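Local coordinates for DNAation factor-related protein 4 (Drosophila melanogaster, PDB 5XPC) that probably acts as a nuclease in apoptotic DNA fragmentation, and here is represented by its CIDE domain, a module that forms higher-order assemblies, at residues 13-16 with 17-21; 48-51 with 52-55. All coordinates share one frame; numbering follows the deposited sequence.

Both contacts are local turns at the ends of strands of one CIDE domain, a ubiquitin-like fold with a mixed four-stranded sheet. Interaction 1 comes first along the chain. It closes the loop between strands 10-15 and 22-27. Interaction 2 follows after helix 30-40, where strand 47-50 turns back toward the short strand 56-57. Strand 71-75 lies between strands 10-15 and 47-50, so the sheet joins the two sites. Their centres are about 12 Å apart, and Arg19 packs on Ala51. The two sites also serve the assembly: between subunits, Lys13 of one forms a salt bridge with Asp53 of a neighbouring subunit, linking adjacent domains.

Interaction 1. Residues 13-16 with 17-21; sequences KVTD and NERTR
Asp16 crosses Thr20 at about a right angle and holds it through both carboxylate oxygens. OD2 of Asp16 accepts from OG1 of Thr20 at 2.6 Å. OD1 of Asp16 takes the backbone N-H of Thr20 at 2.9 Å, and this bond is nearly straight (165°). Both oxygens use their syn lone pairs, so one residue occupies the mouth of the carboxylate. The grip should limit rotation of the carboxylate. With chi1 at 55°, the CG of Asp16 is folded back between its own N and carbonyl carbon, which turns the acid over the loop. The backbone beneath it is a type I beta turn from Asp16 to Arg19, closed by a bond from Arg19 N to Asp16 O (3.0 Å). This turn starts the connection between the antiparallel strands 10-15 and 22-27 of the ubiquitin-like CIDE domain. Thr15 fastens the base of the loop. Its OG1 donates to Arg21 O at 2.7 Å, approaching from above the carbonyl plane. Thr15 OG1 also lies 3.3 Å from Arg19 CA, while CG2 of Thr15 meets CG of Arg19 at 4.0 Å. Arg19 bends at chi2 (74°) and brings NH1 back to Asn17 O at 2.9 Å, with that oxygen at the edge of the guanidinium and in its plane. Beyond the turn, Arg19 NH2 forms a salt bridge with Asp84, and the side chain makes a cation-pi contact with Phe87. Asn17 OD1 accepts from Thr82 N.

Interaction 2. Residues 48-51 with 52-55; sequences LYLA and SDGF
The chain doubles back after strand 47-50, and the directions of 48-51 and 52-55 differ by 144°. Two backbone bonds close the turn. Leu50 N donates to Phe55 O at 2.8 Å, nearly straight, and Gly54 N donates to Leu50 O at 2.8 Å with a more bent N-H. Gly54 has a positive phi (81°), and a CB there would press on the carbonyl oxygen of Asp53. Inside the loop, Asp53 forms an Asx turn. Its OD1 accepts from Phe55 N at 3.1 Å, with the donor above the carboxylate plane. At chi1 58° the acid curls back over its own backbone, which brings OD1 to the N-H of Phe55. The side chains of Asp53 and Leu50 lie alongside one another and point the same way. OD1 of Asp53 rests 3.5 Å from CB of Leu50, and Ser52 OG approaches that CB too, at 3.7 Å. On the strand before the turn, the Tyr49 ring offers an edge to Gly54 O, which sits near the ring plane, 3.6 Å from CD2 of Tyr49. The hydroxyl of Tyr49 bonds elsewhere, to Gly76 and Ala79. An alanine in place of Asp53 would probably leave Phe55 N without its side-chain acceptor and Lys13 of a neighbouring subunit without its salt-bridge mate. The two carboxylate oxygens thus do different work: OD1 braces the turn from within, while OD2 is the oxygen that meets Lys13 of that subunit. A negative charge fixed on the turn in this way is consistent with the charge-mediated assembly of CIDE domains.

Interaction 1. Residues 13-16 with 17-21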
loop_
_atom_site.group_PDB
_atom_site.type_symbol
_atom_site.label_atom_id
_atom_site.label_comp_id
_atom_site.label_asym_id
_atom_site.label_seq_id
_atom_site.Cartn_x
_atom_site.Cartn_y
_atom_site.Cartn_z
ATOM N N LYS B 13 0.455 -0.896 22.546
ATOM C CA LYS B 13 0.856 -2.127 23.215
ATOM C C LYS B 13 2.354 -2.336 23.036
ATOM O O LYS B 13 2.878 -2.165 21.928
ATOM C CB LYS B 13 0.081 -3.334 22.680
ATOM C CG LYS B 13 -1.419 -3.236 22.970
ATOM C CD LYS B 13 -2.206 -4.352 22.300
ATOM C CE LYS B 13 -3.701 -4.170 22.520
ATOM N NZ LYS B 13 -4.442 -5.340 21.970
ATOM N N VAL B 14 3.029 -2.694 24.127
ATOM C CA VAL B 14 4.483 -2.845 24.161
ATOM C C VAL B 14 4.832 -4.142 24.871
ATOM O O VAL B 14 4.307 -4.430 25.956
ATOM C CB VAL B 14 5.167 -1.656 24.866
ATOM C CG1 VAL B 14 6.697 -1.866 24.944
ATOM C CG2 VAL B 14 4.840 -0.349 24.150
ATOM N N THR B 15 5.728 -4.917 24.269
ATOM C CA THR B 15 6.287 -6.085 24.922
ATOM C C THR B 15 7.768 -6.139 24.576
ATOM O O THR B 15 8.280 -5.310 23.814
ATOM C CB THR B 15 5.515 -7.356 24.505
ATOM O OG1 THR B 15 5.929 -8.475 25.298
ATOM C CG2 THR B 15 5.701 -7.647 23.002
ATOM N N ASP B 16 8.474 -7.094 25.161
ATOM C CA ASP B 16 9.882 -7.264 24.848
ATOM C C ASP B 16 10.033 -8.345 23.781
ATOM O O ASP B 16 9.055 -8.928 23.301
ATOM C CB ASP B 16 10.704 -7.561 26.106
ATOM C CG ASP B 16 10.200 -8.764 26.891
ATOM O OD1 ASP B 16 9.402 -9.561 26.360
ATOM O OD2 ASP B 16 10.631 -8.920 28.055
ATOM N N ASN B 17 11.278 -8.601 23.386
ATOM C CA ASN B 17 11.499 -9.501 22.260
ATOM C C ASN B 17 11.066 -10.927 22.583
ATOM O O ASN B 17 10.704 -11.687 21.675
ATOM C CB ASN B 17 12.963 -9.457 21.834
ATOM C CG ASN B 17 13.157 -9.917 20.406
ATOM O OD1 ASN B 17 12.309 -9.670 19.540
ATOM N ND2 ASN B 17 14.271 -10.588 20.147
ATOM N N GLU B 18 11.058 -11.297 23.861
ATOM C CA GLU B 18 10.639 -12.630 24.272
ATOM C C GLU B 18 9.167 -12.706 24.658
ATOM O O GLU B 18 8.694 -13.791 25.020
ATOM C CB GLU B 18 11.510 -13.112 25.433
ATOM C CG GLU B 18 12.931 -13.416 25.025
ATOM C CD GLU B 18 12.990 -14.431 23.903
ATOM O OE1 GLU B 18 12.272 -15.450 23.988
ATOM O OE2 GLU B 18 13.731 -14.203 22.925
ATOM N N ARG B 19 8.435 -11.589 24.588
ATOM C CA ARG B 19 7.010 -11.556 24.918
ATOM C C ARG B 19 6.761 -12.035 26.349
ATOM O O ARG B 19 5.781 -12.728 26.628
ATOM C CB ARG B 19 6.188 -12.375 23.916
ATOM C CG ARG B 19 5.868 -11.665 22.600
ATOM C CD ARG B 19 7.086 -11.555 21.675
ATOM N NE ARG B 19 6.701 -11.148 20.320
ATOM C CZ ARG B 19 7.560 -10.859 19.345
ATOM N NH1 ARG B 19 8.869 -10.919 19.565
ATOM N NH2 ARG B 19 7.111 -10.498 18.148
ATOM N N THR B 20 7.656 -11.656 27.265
ATOM C CA THR B 20 7.585 -12.145 28.642
ATOM C C THR B 20 6.548 -11.387 29.457
ATOM O O THR B 20 5.858 -11.980 30.293
ATOM C CB THR B 20 8.940 -12.018 29.335
ATOM O OG1 THR B 20 9.280 -10.629 29.462
ATOM C CG2 THR B 20 10.032 -12.766 28.571
ATOM N N ARG B 21 6.466 -10.074 29.257
ATOM C CA ARG B 21 5.490 -9.215 29.906
ATOM C C ARG B 21 4.906 -8.289 28.852
ATOM O O ARG B 21 5.604 -7.876 27.918
ATOM C CB ARG B 21 6.117 -8.411 31.057
ATOM C CG ARG B 21 6.426 -9.264 32.290
ATOM C CD ARG B 21 7.223 -8.510 33.350
ATOM N NE ARG B 21 8.560 -8.133 32.894
ATOM C CZ ARG B 21 9.002 -6.881 32.824
ATOM N NH1 ARG B 21 8.212 -5.876 33.187
ATOM N NH2 ARG B 21 10.241 -6.632 32.404
#

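Interaction 2. Residues 48-51 with 52-55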
loop_
_atom_site.group_PDB
_atom_site.type_symbol
_atom_site.label_atom_id
_atom_site.label_comp_id
_atom_site.label_asym_id
_atom_site.label_seq_id
_atom_site.Cartn_x
_atom_site.Cartn_y
_atom_site.Cartn_z
ATOM N N LEU B 48 11.733 1.573 19.965
ATOM C CA LEU B 48 10.518 0.832 19.658
ATOM C C LEU B 48 10.562 0.327 18.221
ATOM O O LEU B 48 10.978 1.048 17.307
ATOM C CB LEU B 48 9.274 1.704 19.860
ATOM C CG LEU B 48 8.995 2.166 21.289
ATOM C CD1 LEU B 48 7.790 3.089 21.280
ATOM C CD2 LEU B 48 8.767 0.984 22.214
ATOM N N TYR B 49 10.137 -0.916 18.032
ATOM C CA TYR B 49 10.112 -1.563 16.730
ATOM C C TYR B 49 8.748 -2.199 16.536
ATOM O O TYR B 49 8.175 -2.733 17.486
ATOM C CB TYR B 49 11.178 -2.645 16.624
ATOM C CG TYR B 49 12.583 -2.166 16.922
ATOM C CD1 TYR B 49 13.020 -2.013 18.229
ATOM C CD2 TYR B 49 13.471 -1.875 15.889
ATOM C CE1 TYR B 49 14.336 -1.576 18.509
ATOM C CE2 TYR B 49 14.779 -1.444 16.152
ATOM C CZ TYR B 49 15.200 -1.292 17.461
ATOM O OH TYR B 49 16.497 -0.864 17.735
ATOM N N LEU B 50 8.247 -2.176 15.305
ATOM C CA LEU B 50 6.991 -2.859 15.010
ATOM C C LEU B 50 7.153 -4.361 15.215
ATOM O O LEU B 50 8.083 -4.970 14.685
ATOM C CB LEU B 50 6.567 -2.576 13.570
ATOM C CG LEU B 50 6.175 -1.139 13.230
ATOM C CD1 LEU B 50 5.799 -1.063 11.757
ATOM C CD2 LEU B 50 4.998 -0.709 14.099
ATOM N N ALA B 51 6.238 -4.968 15.982
ATOM C CA ALA B 51 6.277 -6.423 16.130
ATOM C C ALA B 51 5.969 -7.130 14.812
ATOM O O ALA B 51 6.420 -8.263 14.599
ATOM C CB ALA B 51 5.291 -6.881 17.213
ATOM N N SER B 52 5.224 -6.475 13.916
ATOM C CA SER B 52 4.842 -7.104 12.652
ATOM C C SER B 52 6.056 -7.399 11.777
ATOM O O SER B 52 6.225 -8.525 11.298
ATOM C CB SER B 52 3.853 -6.217 11.899
ATOM O OG SER B 52 4.410 -4.938 11.673
ATOM N N ASP B 53 6.914 -6.397 11.545
ATOM C CA ASP B 53 8.025 -6.577 10.621
ATOM C C ASP B 53 9.369 -6.081 11.141
ATOM O O ASP B 53 10.353 -6.131 10.398
ATOM C CB ASP B 53 7.716 -5.892 9.279
ATOM C CG ASP B 53 7.430 -4.406 9.430
ATOM O OD1 ASP B 53 7.724 -3.845 10.507
ATOM O OD2 ASP B 53 6.913 -3.791 8.469
ATOM N N GLY B 54 9.442 -5.601 12.379
ATOM C CA GLY B 54 10.717 -5.217 12.952
ATOM C C GLY B 54 11.223 -3.846 12.560
ATOM O O GLY B 54 12.353 -3.498 12.912
ATOM N N PHE B 55 10.434 -3.059 11.839
ATOM C CA PHE B 55 10.878 -1.729 11.449
ATOM C C PHE B 55 10.903 -0.812 12.667
ATOM O O PHE B 55 10.000 -0.847 13.507
ATOM C CB PHE B 55 9.965 -1.168 10.349
ATOM C CG PHE B 55 10.354 -1.617 8.966
ATOM C CD1 PHE B 55 10.755 -0.697 8.008
ATOM C CD2 PHE B 55 10.366 -2.970 8.642
ATOM C CE1 PHE B 55 11.150 -1.115 6.747
ATOM C CE2 PHE B 55 10.746 -3.395 7.382
ATOM C CZ PHE B 55 11.142 -2.468 6.429
#